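Glutamic acid/alanine-rich protein (Trypanosoma congolense, PDB 2Y44) probably forms part of the parasite's surface coat, with an elongated, predominantly helical ectodomain. Local coordinates at residues A[127-130]-A[131-135]. Sequence-based numbering, arbitrary orientation.
Sequences AEVT and SKSLE
T130 and S133 exchange side-chain-to-backbone hydrogen bonds across the first turn of helix 131-144. OG1 of T130 lies between its own backbone N and carbonyl carbon (chi1 60°), a rotation that turns the hydroxyl to the start of the helix, where it accepts from S133 N at 3.0 Å. The return bond is nearly straight: the N-H of T130 donates to S133 OG at 2.9 Å, with an N-H...O angle of 172°. This reciprocal pair is a capping box with T130 as N-cap, and it caps the N-terminal end of helix 131-144, where T130 OG1 supplies an acceptor for the first-turn N-H of S133 in place of a preceding helical carbonyl. S133 OG is gripped a second time by a hydrogen bond with Q14 NE2, which ties the cap to helix 2-16. T130 O receives L134 N at 3.0 Å, the first i to i+4 bond of the turn, and CB of L134 lies 3.3 Å from that same carbonyl oxygen. V129 lies alongside S133 OG, its CA 3.5 Å and its CG2 3.9 Å away, and the CG2 methyl also meets L134 CB loosely at 4.3 Å. S131, buried, directs OG to E167 of helix 149-183, while L134 packs on F159 of that helix and on L18 of helix 18-53.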
ATOM      1  N   ALA A 127      12.804   0.985  -3.532  1.00 30.94           N
ATOM      2  CA  ALA A 127      12.287  -0.198  -2.839  1.00 33.48           C
ATOM      3  C   ALA A 127      11.491   0.234  -1.617  1.00 34.65           C
ATOM      4  O   ALA A 127      11.775   1.273  -1.015  1.00 36.91           O
ATOM      5  CB  ALA A 127      13.423  -1.134  -2.443  1.00 34.80           C
ATOM      6  N   GLU A 128      10.463  -0.538  -1.276  1.00 37.08           N
ATOM      7  CA  GLU A 128       9.816  -0.415   0.033  1.00 37.03           C
ATOM      8  C   GLU A 128       9.268   0.989   0.264  1.00 34.08           C
ATOM      9  O   GLU A 128       9.518   1.603   1.315  1.00 36.42           O
ATOM     10  CB  GLU A 128      10.791  -0.772   1.153  1.00 38.32           C
ATOM     11  CG  GLU A 128      11.210  -2.245   1.178  1.00 42.57           C
ATOM     12  CD  GLU A 128      11.892  -2.608   2.474  1.00 47.14           C
ATOM     13  OE1 GLU A 128      11.650  -1.898   3.477  1.00 46.16           O
ATOM     14  OE2 GLU A 128      12.682  -3.584   2.492  1.00 52.73           O
ATOM     15  N   VAL A 129       8.546   1.495  -0.731  1.00 29.41           N
ATOM     16  CA  VAL A 129       7.950   2.829  -0.669  1.00 26.47           C
ATOM     17  C   VAL A 129       6.827   2.780   0.370  1.00 24.81           C
ATOM     18  O   VAL A 129       6.072   1.803   0.433  1.00 23.15           O
ATOM     19  CB  VAL A 129       7.395   3.259  -2.072  1.00 26.80           C
ATOM     20  CG1 VAL A 129       6.541   2.149  -2.640  1.00 29.44           C
ATOM     21  CG2 VAL A 129       6.577   4.537  -1.998  1.00 26.11           C
ATOM     22  N   THR A 130       6.791   3.780   1.246  1.00 20.19           N
ATOM     23  CA  THR A 130       5.729   3.912   2.221  1.00 19.81           C
ATOM     24  C   THR A 130       5.115   5.306   2.132  1.00 19.23           C
ATOM     25  O   THR A 130       5.655   6.203   1.479  1.00 20.38           O
ATOM     26  CB  THR A 130       6.272   3.729   3.633  1.00 20.56           C
ATOM     27  OG1 THR A 130       7.263   4.727   3.884  1.00 19.24           O
ATOM     28  CG2 THR A 130       6.940   2.355   3.800  1.00 23.34           C
ATOM     29  N   SER A 131       3.992   5.516   2.792  1.00 18.15           N
ATOM     30  CA  SER A 131       3.447   6.869   2.797  1.00 18.89           C
ATOM     31  C   SER A 131       4.482   7.849   3.366  1.00 16.27           C
ATOM     32  O   SER A 131       4.543   9.012   2.965  1.00 18.06           O
ATOM     33  CB  SER A 131       2.137   6.912   3.582  1.00 18.55           C
ATOM     34  OG  SER A 131       2.385   6.469   4.916  1.00 19.39           O
ATOM     35  N   LYS A 132       5.289   7.400   4.316  1.00 17.08           N
ATOM     36  CA  LYS A 132       6.335   8.270   4.888  1.00 17.75           C
ATOM     37  C   LYS A 132       7.463   8.581   3.880  1.00 17.39           C
ATOM     38  O   LYS A 132       7.859   9.723   3.731  1.00 16.67           O
ATOM     39  CB  LYS A 132       6.963   7.627   6.132  1.00 18.07           C
ATOM     40  CG  LYS A 132       7.953   8.554   6.819  1.00 26.25           C
ATOM     41  CD  LYS A 132       8.915   7.807   7.742  1.00 36.59           C
ATOM     42  CE  LYS A 132       8.447   7.851   9.185  1.00 41.16           C
ATOM     43  NZ  LYS A 132       9.251   6.924  10.036  1.00 44.65           N
ATOM     44  N   SER A 133       7.995   7.566   3.202  1.00 17.01           N
ATOM     45  CA  SER A 133       9.112   7.828   2.243  1.00 15.38           C
ATOM     46  C   SER A 133       8.652   8.682   1.049  1.00 14.48           C
ATOM     47  O   SER A 133       9.373   9.573   0.573  1.00 14.61           O
ATOM     48  CB  SER A 133       9.742   6.537   1.729  1.00 15.66           C
ATOM     49  OG  SER A 133       8.811   5.797   0.947  1.00 19.00           O
ATOM     50  N   LEU A 134       7.422   8.441   0.627  1.00 14.92           N
ATOM     51  CA  LEU A 134       6.798   9.210  -0.450  1.00 15.37           C
ATOM     52  C   LEU A 134       6.551  10.664  -0.005  1.00 15.43           C
ATOM     53  O   LEU A 134       6.975  11.595  -0.687  1.00 16.63           O
ATOM     54  CB  LEU A 134       5.503   8.515  -0.832  1.00 17.14           C
ATOM     55  CG  LEU A 134       4.549   9.130  -1.814  1.00 23.12           C
ATOM     56  CD1 LEU A 134       5.302   9.145  -3.146  1.00 20.16           C
ATOM     57  CD2 LEU A 134       3.294   8.199  -1.897  1.00 22.82           C
ATOM     58  N   GLU A 135       6.014  10.864   1.206  1.00 16.12           N
ATOM     59  CA  GLU A 135       5.838  12.240   1.692  1.00 16.03           C
ATOM     60  C   GLU A 135       7.174  12.978   1.803  1.00 15.89           C
ATOM     61  O   GLU A 135       7.282  14.170   1.482  1.00 16.16           O
ATOM     62  CB  GLU A 135       5.125  12.233   3.052  1.00 16.21           C
ATOM     63  CG  GLU A 135       4.799  13.625   3.567  1.00 19.76           C
ATOM     64  CD  GLU A 135       3.844  13.567   4.752  1.00 33.72           C
ATOM     65  OE1 GLU A 135       4.253  13.085   5.831  1.00 35.96           O
ATOM     66  OE2 GLU A 135       2.681  13.974   4.595  1.00 36.62           O
TER